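Local atomic coordinates of fructosyl amine:oxygen oxidoreductase (PDB entry 4WCT), a protein that probably catalyses the oxidative deglycation of fructosyl amines (Amadori products) with molecular oxygen, using a bound flavin-adenine dinucleotide. Residues H129-E134 with F142-T147; D150-M155 with G162-W167; I281-F286 with L340-P345. All coordinates share one frame; numbering follows the deposited sequence.

In the fold
The three contacts lie on the same side of the chain's centre, around one mixed sheet. Contact 1 is a surface contact of helix 124-135 with strand 143-145, where two like charges share a water. Contact 2 is largely buried and built on an aromatic cluster between helix 148-152 and the loop before strand 168-172. Contact 3 is partly buried and sets strand 284-287 against helix 330-343, through a Met-aromatic contact and a near ion pair. Contacts 1 and 2 meet where Leu145 packs on Phe151. The loop of contact 2 packs on helix 330-343 of contact 3, and Trp167 NE1 hydrogen-bonds Asp342 OD2 at 2.9 Å. Ile130 packs on Ile281 between contacts 1 and 3.

Contact 1. Residues H129-E134 with F142-T147; sequences HIRKDE and FVKLET
The Arg131 guanidinium meets Lys144 at its edge, with NZ near the guanidinium plane, and a water also lies in plane at that edge. The other flat group is the Phe142 ring. Its CZ comes within 4.0 Å of Glu134 O, which approaches obliquely. The contact sets helix 124-135 beside strand 143-145, an outlying strand of the mixed sheet, at the protein surface. Arg131 NH2 and Lys144 NZ are 4.0 Å apart, with no direct bond between them. The water accepts from both: the bond from NZ is 2.9 Å, and the one from NH2 is weak. Lys144 starts with CG anti to the backbone N (chi1 178°), then bends at chi2 and chi4, which carries NZ toward the helix. There NZ also forms a salt bridge of 3.1 Å to Glu146 OE2, although its hydrogen bond is weak. Arg131 NH1 has a salt bridge to Asp128, and the partner of Lys144, Glu146, also pairs with Lys168. Both Arg131 and Lys144 also touch Trp170 of strand 168-172. The two like charges are therefore probably tolerated because each has an acidic partner, and one water accepts from both, weakly from NH2.

Contact 2. Residues D150-M155 with G162-W167; sequences DFRRTM and GDFPGW
Phe151 and Phe164 both start with CG anti to the carbonyl carbon (chi1 -65° in Phe164), and these torsions bring the two rings together across the contact. Phe151 CB sits over the centre of the Phe164 ring, 3.6 Å from its centroid, in a CH-pi contact. The rings themselves are nearly parallel, with planes at 12°, but are offset, with little overlap. Trp167 completes the aromatic cluster. The edge of its six-membered ring points at the face of Phe151 in a T-shaped pair, with centroids 5.7 Å apart. Phe164 turns its edge to the Trp167 ring, with CD2 over the face near the rim. The cluster joins helix 148-152 to the loop before strand 168-172, where a type II turn from Phe164 to Trp167 reverses the chain. Ile118 and Leu278 of neighbouring strands also touch Phe151. At the border, Arg152 CG lies 3.9 Å from Phe164 CE1. The Arg152 chain bends at chi3, and NH1 donates to Gly162 O at 2.9 Å with an N-H...O angle of 155°. The oxygen lies in the guanidinium plane. A water links NH1 to Asp163 OD1, which is 4.4 Å away, beyond a salt bridge. The chemistry is thus divided: aromatic packing fills the buried side, while the arginine grips the loop backbone and reaches the more exposed aspartate through water.

Contact 3. Residues I281-F286 with L340-P345; sequences IAKGFF and LHDTMP
The backbones stay well apart: Phe286 and Leu340, the nearest CA pair, are 9.0 Å from each other, so side chains make the contact. It joins strand 284-287 of the mixed sheet to the C-terminal end of helix 330-343 and includes a Met-aromatic contact. A classic beta bulge lies at the start of the strand, where Lys283 and Gly284 both face Asn280. Lys283 sets out toward the helix at its CB, and its chain is bent at chi4. Its aliphatic end passes at about a right angle to the Asp342 side chain, and CE comes 3.3 Å from OD2. The charged ends are less close, with NZ 4.0 Å from OD2, beyond a salt bridge. Each has a stronger partner: Lys283 NZ forms a salt bridge with Asp338, and Asp342 OD2 accepts from Trp167 NE1. The opposite charges probably still attract across this short gap. Further along the strand, Phe286 and Met344 approach from opposite directions. Leu278 and Leu296 of adjacent strands also touch the Phe286 side chain. Met344 is the first residue to leave the helix. Its N still bonds to Leu340 O, which also accepts from Thr343 N. The side chain of Met344 bends at chi3 (-65°), which lays its terminal methyl over the ring. SD also lies over the face, 4.2 Å from the ring centroid. Met344 CE is nearer, 3.5 Å from the centroid of the Phe286 ring and only 5° off the ring normal.

Contact 1. Residues H129-E134 with F142-T147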
loop_
_atom_site.group_PDB
_atom_site.type_symbol
_atom_site.label_atom_id
_atom_site.label_comp_id
_atom_site.label_asym_id
_atom_site.label_seq_id
_atom_site.Cartn_x
_atom_site.Cartn_y
_atom_site.Cartn_z
ATOM N N HIS A 129 5.801 -22.980 1.873
ATOM C CA HIS A 129 5.245 -21.854 2.580
ATOM C C HIS A 129 3.961 -21.361 1.918
ATOM O O HIS A 129 2.946 -21.043 2.571
ATOM C CB HIS A 129 6.283 -20.752 2.646
ATOM C CG HIS A 129 5.784 -19.496 3.276
ATOM N ND1 HIS A 129 5.518 -19.401 4.623
ATOM C CD2 HIS A 129 5.532 -18.272 2.754
ATOM C CE1 HIS A 129 5.149 -18.163 4.909
ATOM N NE2 HIS A 129 5.109 -17.472 3.789
ATOM N N ILE A 130 4.013 -21.228 0.603
ATOM C CA ILE A 130 2.848 -20.787 -0.120
ATOM C C ILE A 130 1.697 -21.792 0.016
ATOM O O ILE A 130 0.539 -21.426 0.253
ATOM C CB ILE A 130 3.169 -20.573 -1.604
ATOM C CG1 ILE A 130 4.214 -19.463 -1.753
ATOM C CG2 ILE A 130 1.896 -20.209 -2.351
ATOM C CD1 ILE A 130 4.853 -19.439 -3.132
ATOM N N ARG A 131 2.023 -23.057 -0.159
ATOM C CA ARG A 131 1.027 -24.130 -0.031
ATOM C C ARG A 131 0.323 -24.103 1.331
ATOM O O ARG A 131 -0.900 -24.039 1.399
ATOM C CB ARG A 131 1.717 -25.474 -0.232
ATOM C CG ARG A 131 0.810 -26.672 -0.003
ATOM C CD ARG A 131 1.661 -27.935 -0.006
ATOM N NE ARG A 131 2.098 -28.197 -1.375
ATOM C CZ ARG A 131 3.337 -28.048 -1.853
ATOM N NH1 ARG A 131 4.402 -27.912 -1.049
ATOM N NH2 ARG A 131 3.526 -28.243 -3.150
ATOM N N LYS A 132 1.087 -23.923 2.402
ATOM C CA LYS A 132 0.537 -23.972 3.766
ATOM C C LYS A 132 -0.203 -22.722 4.213
ATOM O O LYS A 132 -1.237 -22.828 4.892
ATOM C CB LYS A 132 1.652 -24.300 4.765
ATOM C CG LYS A 132 2.156 -25.724 4.613
ATOM C CD LYS A 132 3.012 -26.163 5.793
ATOM C CE LYS A 132 4.448 -26.426 5.372
ATOM N NZ LYS A 132 5.432 -26.177 6.468
ATOM N N ASP A 133 0.304 -21.549 3.826
ATOM C CA ASP A 133 -0.229 -20.266 4.281
ATOM C C ASP A 133 -1.260 -19.649 3.365
ATOM O O ASP A 133 -2.121 -18.902 3.821
ATOM C CB ASP A 133 0.909 -19.266 4.472
ATOM C CG ASP A 133 1.633 -19.442 5.784
ATOM O OD1 ASP A 133 1.746 -20.594 6.282
ATOM O OD2 ASP A 133 2.194 -18.428 6.256
ATOM N N GLU A 134 -1.152 -19.893 2.060
ATOM C CA GLU A 134 -1.983 -19.195 1.088
ATOM C C GLU A 134 -2.967 -20.129 0.404
ATOM O O GLU A 134 -4.118 -19.785 0.193
ATOM C CB GLU A 134 -1.104 -18.494 0.038
ATOM C CG GLU A 134 0.117 -17.781 0.623
ATOM C CD GLU A 134 -0.247 -16.568 1.470
ATOM O OE1 GLU A 134 -1.339 -15.990 1.259
ATOM O OE2 GLU A 134 0.541 -16.221 2.381
ATOM N N PHE A 142 -7.546 -23.187 -7.019
ATOM C CA PHE A 142 -6.346 -22.780 -7.750
ATOM C C PHE A 142 -6.026 -23.748 -8.868
ATOM O O PHE A 142 -6.393 -24.925 -8.820
ATOM C CB PHE A 142 -5.145 -22.752 -6.819
ATOM C CG PHE A 142 -5.229 -21.740 -5.724
ATOM C CD1 PHE A 142 -4.737 -20.453 -5.899
ATOM C CD2 PHE A 142 -5.816 -22.060 -4.509
ATOM C CE1 PHE A 142 -4.749 -19.539 -4.877
ATOM C CE2 PHE A 142 -5.830 -21.140 -3.488
ATOM C CZ PHE A 142 -5.327 -19.878 -3.667
ATOM N N VAL A 143 -5.345 -23.259 -9.887
ATOM C CA VAL A 143 -4.750 -24.117 -10.902
ATOM C C VAL A 143 -3.273 -24.214 -10.547
ATOM O O VAL A 143 -2.599 -23.196 -10.349
ATOM C CB VAL A 143 -4.887 -23.480 -12.283
ATOM C CG1 VAL A 143 -4.185 -24.324 -13.321
ATOM C CG2 VAL A 143 -6.362 -23.293 -12.644
ATOM N N LYS A 144 -2.783 -25.428 -10.408
ATOM C CA LYS A 144 -1.374 -25.630 -10.055
ATOM C C LYS A 144 -0.508 -25.484 -11.291
ATOM O O LYS A 144 -0.792 -26.061 -12.342
ATOM C CB LYS A 144 -1.178 -27.002 -9.431
ATOM C CG LYS A 144 0.271 -27.320 -9.064
ATOM C CD LYS A 144 0.728 -26.545 -7.836
ATOM C CE LYS A 144 2.223 -26.679 -7.600
ATOM N NZ LYS A 144 2.546 -28.018 -6.992
ATOM N N LEU A 145 0.615 -24.800 -11.125
ATOM C CA LEU A 145 1.581 -24.600 -12.187
ATOM C C LEU A 145 2.880 -25.286 -11.804
ATOM O O LEU A 145 3.495 -24.942 -10.785
ATOM C CB LEU A 145 1.826 -23.102 -12.437
ATOM C CG LEU A 145 0.594 -22.216 -12.580
ATOM C CD1 LEU A 145 1.038 -20.756 -12.596
ATOM C CD2 LEU A 145 -0.159 -22.573 -13.850
ATOM N N GLU A 146 3.229 -26.336 -12.557
ATOM C CA GLU A 146 4.323 -27.243 -12.192
ATOM C C GLU A 146 5.534 -27.041 -13.076
ATOM O O GLU A 146 6.665 -27.274 -12.661
ATOM C CB GLU A 146 3.886 -28.693 -12.341
ATOM C CG GLU A 146 2.725 -29.086 -11.472
ATOM C CD GLU A 146 3.160 -29.592 -10.106
ATOM O OE1 GLU A 146 4.368 -29.578 -9.787
ATOM O OE2 GLU A 146 2.273 -30.023 -9.353
ATOM N N THR A 147 5.302 -26.670 -14.334
ATOM C CA THR A 147 6.366 -26.604 -15.325
ATOM C C THR A 147 6.492 -25.204 -15.914
ATOM O O THR A 147 5.560 -24.402 -15.820
ATOM C CB THR A 147 6.091 -27.597 -16.484
ATOM O OG1 THR A 147 4.941 -27.172 -17.192
ATOM C CG2 THR A 147 5.896 -29.042 -15.944
HETATM O O HOH W 1 5.042 -28.549 -5.606
#

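Contact 2. Residues D150-M155 with G162-W167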
loop_
_atom_site.group_PDB
_atom_site.type_symbol
_atom_site.label_atom_id
_atom_site.label_comp_id
_atom_site.label_asym_id
_atom_site.label_seq_id
_atom_site.Cartn_x
_atom_site.Cartn_y
_atom_site.Cartn_z
ATOM N N ASP A 150 3.581 -24.607 -18.180
ATOM C CA ASP A 150 2.375 -24.261 -17.406
ATOM C C ASP A 150 2.379 -22.754 -17.140
ATOM O O ASP A 150 1.353 -22.111 -17.284
ATOM C CB ASP A 150 2.310 -24.967 -16.051
ATOM C CG ASP A 150 2.029 -26.465 -16.139
ATOM O OD1 ASP A 150 1.510 -26.938 -17.163
ATOM O OD2 ASP A 150 2.277 -27.161 -15.108
ATOM N N PHE A 151 3.525 -22.193 -16.707
ATOM C CA PHE A 151 3.590 -20.744 -16.463
ATOM C C PHE A 151 3.358 -19.958 -17.754
ATOM O O PHE A 151 2.558 -19.017 -17.788
ATOM C CB PHE A 151 4.935 -20.336 -15.841
ATOM C CG PHE A 151 4.996 -20.544 -14.363
ATOM C CD1 PHE A 151 4.550 -19.582 -13.485
ATOM C CD2 PHE A 151 5.476 -21.750 -13.843
ATOM C CE1 PHE A 151 4.651 -19.778 -12.129
ATOM C CE2 PHE A 151 5.575 -21.962 -12.494
ATOM C CZ PHE A 151 5.177 -20.967 -11.622
ATOM N N ARG A 152 4.060 -20.334 -18.816
ATOM C CA ARG A 152 3.986 -19.544 -20.057
ATOM C C ARG A 152 2.592 -19.529 -20.636
ATOM O O ARG A 152 2.129 -18.493 -21.125
ATOM C CB ARG A 152 4.995 -20.011 -21.090
ATOM C CG ARG A 152 6.439 -19.781 -20.657
ATOM C CD ARG A 152 7.438 -19.972 -21.803
ATOM N NE ARG A 152 7.381 -21.325 -22.337
ATOM C CZ ARG A 152 8.145 -22.349 -21.959
ATOM N NH1 ARG A 152 9.132 -22.207 -21.077
ATOM N NH2 ARG A 152 7.923 -23.539 -22.472
ATOM N N ARG A 153 1.848 -20.615 -20.439
ATOM C CA ARG A 153 0.497 -20.686 -20.980
ATOM C C ARG A 153 -0.532 -19.860 -20.233
ATOM O O ARG A 153 -1.692 -19.744 -20.699
ATOM C CB ARG A 153 0.015 -22.126 -21.054
ATOM C CG ARG A 153 0.702 -22.909 -22.169
ATOM C CD ARG A 153 0.202 -24.342 -22.285
ATOM N NE ARG A 153 0.646 -24.960 -23.539
ATOM C CZ ARG A 153 0.262 -26.149 -23.963
ATOM N NH1 ARG A 153 -0.505 -26.923 -23.198
ATOM N NH2 ARG A 153 0.698 -26.587 -25.142
ATOM N N THR A 154 -0.136 -19.239 -19.123
ATOM C CA THR A 154 -1.064 -18.367 -18.422
ATOM C C THR A 154 -1.200 -17.000 -19.071
ATOM O O THR A 154 -2.121 -16.263 -18.703
ATOM C CB THR A 154 -0.652 -18.093 -16.952
ATOM O OG1 THR A 154 0.569 -17.344 -16.919
ATOM C CG2 THR A 154 -0.579 -19.330 -16.165
ATOM N N MET A 155 -0.372 -16.694 -20.080
ATOM C CA MET A 155 -0.386 -15.388 -20.765
ATOM C C MET A 155 -0.276 -15.607 -22.277
ATOM O O MET A 155 0.081 -16.699 -22.719
ATOM C CB MET A 155 0.761 -14.517 -20.254
ATOM C CG MET A 155 0.600 -14.189 -18.780
ATOM S SD MET A 155 1.801 -12.978 -18.218
ATOM C CE MET A 155 1.654 -13.149 -16.437
ATOM N N GLY A 162 10.428 -17.255 -20.523
ATOM C CA GLY A 162 11.524 -17.834 -19.724
ATOM C C GLY A 162 11.372 -19.295 -19.376
ATOM O O GLY A 162 10.392 -19.967 -19.725
ATOM N N ASP A 163 12.381 -19.797 -18.664
ATOM C CA ASP A 163 12.452 -21.169 -18.273
ATOM C C ASP A 163 11.994 -21.420 -16.836
ATOM O O ASP A 163 11.910 -22.565 -16.434
ATOM C CB ASP A 163 13.896 -21.650 -18.402
ATOM C CG ASP A 163 14.326 -21.828 -19.807
ATOM O OD1 ASP A 163 13.487 -22.066 -20.722
ATOM O OD2 ASP A 163 15.541 -21.756 -20.010
ATOM N N PHE A 164 11.702 -20.359 -16.078
ATOM C CA PHE A 164 11.117 -20.476 -14.737
ATOM C C PHE A 164 11.831 -21.526 -13.861
ATOM O O PHE A 164 11.170 -22.468 -13.352
ATOM C CB PHE A 164 9.615 -20.792 -14.827
ATOM C CG PHE A 164 8.789 -19.689 -15.459
ATOM C CD1 PHE A 164 8.754 -19.508 -16.839
ATOM C CD2 PHE A 164 8.146 -18.763 -14.673
ATOM C CE1 PHE A 164 8.035 -18.439 -17.399
ATOM C CE2 PHE A 164 7.383 -17.748 -15.223
ATOM C CZ PHE A 164 7.382 -17.543 -16.580
ATOM N N PRO A 165 13.175 -21.419 -13.756
ATOM C CA PRO A 165 13.926 -22.547 -13.194
ATOM C C PRO A 165 13.636 -22.778 -11.714
ATOM O O PRO A 165 13.859 -21.890 -10.890
ATOM C CB PRO A 165 15.402 -22.181 -13.462
ATOM C CG PRO A 165 15.377 -21.020 -14.420
ATOM C CD PRO A 165 14.052 -20.349 -14.250
ATOM N N GLY A 166 13.065 -23.938 -11.403
ATOM C CA GLY A 166 12.653 -24.274 -10.059
ATOM C C GLY A 166 11.332 -23.714 -9.592
ATOM O O GLY A 166 10.893 -24.022 -8.487
ATOM N N TRP A 167 10.657 -22.951 -10.458
ATOM C CA TRP A 167 9.414 -22.307 -10.050
ATOM C C TRP A 167 8.269 -23.325 -10.001
ATOM O O TRP A 167 8.084 -24.134 -10.934
ATOM C CB TRP A 167 9.026 -21.210 -11.032
ATOM C CG TRP A 167 9.836 -19.956 -11.014
ATOM C CD1 TRP A 167 11.204 -19.831 -11.085
ATOM C CD2 TRP A 167 9.317 -18.623 -11.110
ATOM N NE1 TRP A 167 11.543 -18.517 -11.197
ATOM C CE2 TRP A 167 10.412 -17.756 -11.243
ATOM C CE3 TRP A 167 8.033 -18.085 -11.070
ATOM C CZ2 TRP A 167 10.263 -16.373 -11.304
ATOM C CZ3 TRP A 167 7.875 -16.743 -11.167
ATOM C CH2 TRP A 167 8.992 -15.883 -11.277
HETATM O O HOH W 2 11.382 -23.966 -20.859
#

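Contact 3. Residues I281-F286 with L340-P345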
loop_
_atom_site.group_PDB
_atom_site.type_symbol
_atom_site.label_atom_id
_atom_site.label_comp_id
_atom_site.label_asym_id
_atom_site.label_seq_id
_atom_site.Cartn_x
_atom_site.Cartn_y
_atom_site.Cartn_z
ATOM N N ILE A 281 7.289 -14.890 -4.554
ATOM C CA ILE A 281 7.397 -14.264 -3.231
ATOM C C ILE A 281 8.830 -13.978 -2.797
ATOM O O ILE A 281 9.040 -13.272 -1.815
ATOM C CB ILE A 281 6.696 -15.100 -2.142
ATOM C CG1 ILE A 281 7.419 -16.435 -1.943
ATOM C CG2 ILE A 281 5.223 -15.265 -2.478
ATOM C CD1 ILE A 281 6.933 -17.166 -0.698
ATOM N N ALA A 282 9.823 -14.486 -3.511
ATOM C CA ALA A 282 11.208 -14.167 -3.188
ATOM C C ALA A 282 11.952 -13.570 -4.357
ATOM O O ALA A 282 13.180 -13.523 -4.330
ATOM C CB ALA A 282 11.945 -15.390 -2.653
ATOM N N LYS A 283 11.231 -13.113 -5.394
ATOM C CA LYS A 283 11.880 -12.474 -6.542
ATOM C C LYS A 283 11.191 -11.185 -6.960
ATOM O O LYS A 283 11.828 -10.142 -7.074
ATOM C CB LYS A 283 12.019 -13.394 -7.742
ATOM C CG LYS A 283 13.065 -14.480 -7.519
ATOM C CD LYS A 283 13.481 -15.097 -8.852
ATOM C CE LYS A 283 14.504 -16.201 -8.651
ATOM N NZ LYS A 283 15.839 -15.614 -8.502
ATOM N N GLY A 284 9.892 -11.234 -7.137
ATOM C CA GLY A 284 9.174 -9.989 -7.475
ATOM C C GLY A 284 7.870 -10.240 -8.192
ATOM O O GLY A 284 7.420 -11.378 -8.314
ATOM N N PHE A 285 7.357 -9.182 -8.799
ATOM C CA PHE A 285 6.173 -9.288 -9.613
ATOM C C PHE A 285 6.193 -8.275 -10.735
ATOM O O PHE A 285 6.903 -7.284 -10.674
ATOM C CB PHE A 285 4.890 -9.172 -8.780
ATOM C CG PHE A 285 4.766 -7.898 -7.971
ATOM C CD1 PHE A 285 5.081 -7.908 -6.617
ATOM C CD2 PHE A 285 4.210 -6.762 -8.515
ATOM C CE1 PHE A 285 4.913 -6.760 -5.837
ATOM C CE2 PHE A 285 4.059 -5.613 -7.746
ATOM C CZ PHE A 285 4.389 -5.624 -6.401
ATOM N N PHE A 286 5.348 -8.500 -11.739
ATOM C CA PHE A 286 5.125 -7.473 -12.761
ATOM C C PHE A 286 3.679 -7.389 -13.110
ATOM O O PHE A 286 2.929 -8.345 -12.884
ATOM C CB PHE A 286 5.960 -7.703 -14.027
ATOM C CG PHE A 286 5.299 -8.585 -15.065
ATOM C CD1 PHE A 286 4.635 -8.019 -16.145
ATOM C CD2 PHE A 286 5.427 -9.938 -15.012
ATOM C CE1 PHE A 286 4.102 -8.824 -17.138
ATOM C CE2 PHE A 286 4.874 -10.759 -15.981
ATOM C CZ PHE A 286 4.174 -10.199 -17.025
ATOM N N LEU A 340 13.125 -10.789 -14.308
ATOM C CA LEU A 340 12.878 -10.795 -15.764
ATOM C C LEU A 340 13.626 -11.935 -16.450
ATOM O O LEU A 340 13.092 -12.525 -17.397
ATOM C CB LEU A 340 13.270 -9.474 -16.394
ATOM C CG LEU A 340 12.371 -8.289 -16.018
ATOM C CD1 LEU A 340 13.028 -7.052 -16.577
ATOM C CD2 LEU A 340 10.969 -8.496 -16.567
ATOM N N HIS A 341 14.864 -12.245 -16.038
ATOM C CA HIS A 341 15.566 -13.336 -16.689
ATOM C C HIS A 341 14.837 -14.664 -16.587
ATOM O O HIS A 341 14.777 -15.428 -17.560
ATOM C CB HIS A 341 17.012 -13.519 -16.195
ATOM C CG HIS A 341 17.855 -14.259 -17.187
ATOM N ND1 HIS A 341 17.900 -15.638 -17.221
ATOM C CD2 HIS A 341 18.408 -13.840 -18.354
ATOM C CE1 HIS A 341 18.473 -16.036 -18.342
ATOM N NE2 HIS A 341 18.804 -14.966 -19.042
ATOM N N ASP A 342 14.204 -14.912 -15.452
ATOM C CA ASP A 342 13.506 -16.156 -15.239
ATOM C C ASP A 342 12.212 -16.248 -16.062
ATOM O O ASP A 342 11.756 -17.344 -16.336
ATOM C CB ASP A 342 13.181 -16.317 -13.763
ATOM C CG ASP A 342 14.329 -16.896 -12.947
ATOM O OD1 ASP A 342 15.497 -16.906 -13.420
ATOM O OD2 ASP A 342 14.058 -17.200 -11.765
ATOM N N THR A 343 11.583 -15.096 -16.330
ATOM C CA THR A 343 10.187 -15.012 -16.790
ATOM C C THR A 343 10.062 -14.509 -18.228
ATOM O O THR A 343 9.293 -15.073 -19.069
ATOM C CB THR A 343 9.386 -14.100 -15.848
ATOM O OG1 THR A 343 9.986 -12.795 -15.805
ATOM C CG2 THR A 343 9.340 -14.677 -14.436
ATOM N N MET A 344 10.748 -13.404 -18.475
ATOM C CA MET A 344 10.701 -12.635 -19.716
ATOM C C MET A 344 12.125 -12.206 -20.117
ATOM O O MET A 344 12.431 -11.020 -20.189
ATOM C CB MET A 344 9.802 -11.397 -19.532
ATOM C CG MET A 344 8.361 -11.796 -19.288
ATOM S SD MET A 344 7.184 -10.426 -19.261
ATOM C CE MET A 344 7.740 -9.546 -17.801
ATOM N N PRO A 345 12.991 -13.167 -20.436
ATOM C CA PRO A 345 14.405 -12.829 -20.651
ATOM C C PRO A 345 14.641 -11.920 -21.848
ATOM O O PRO A 345 15.650 -11.202 -21.887
ATOM C CB PRO A 345 15.078 -14.202 -20.867
ATOM C CG PRO A 345 13.963 -15.163 -21.094
ATOM C CD PRO A 345 12.797 -14.629 -20.299
#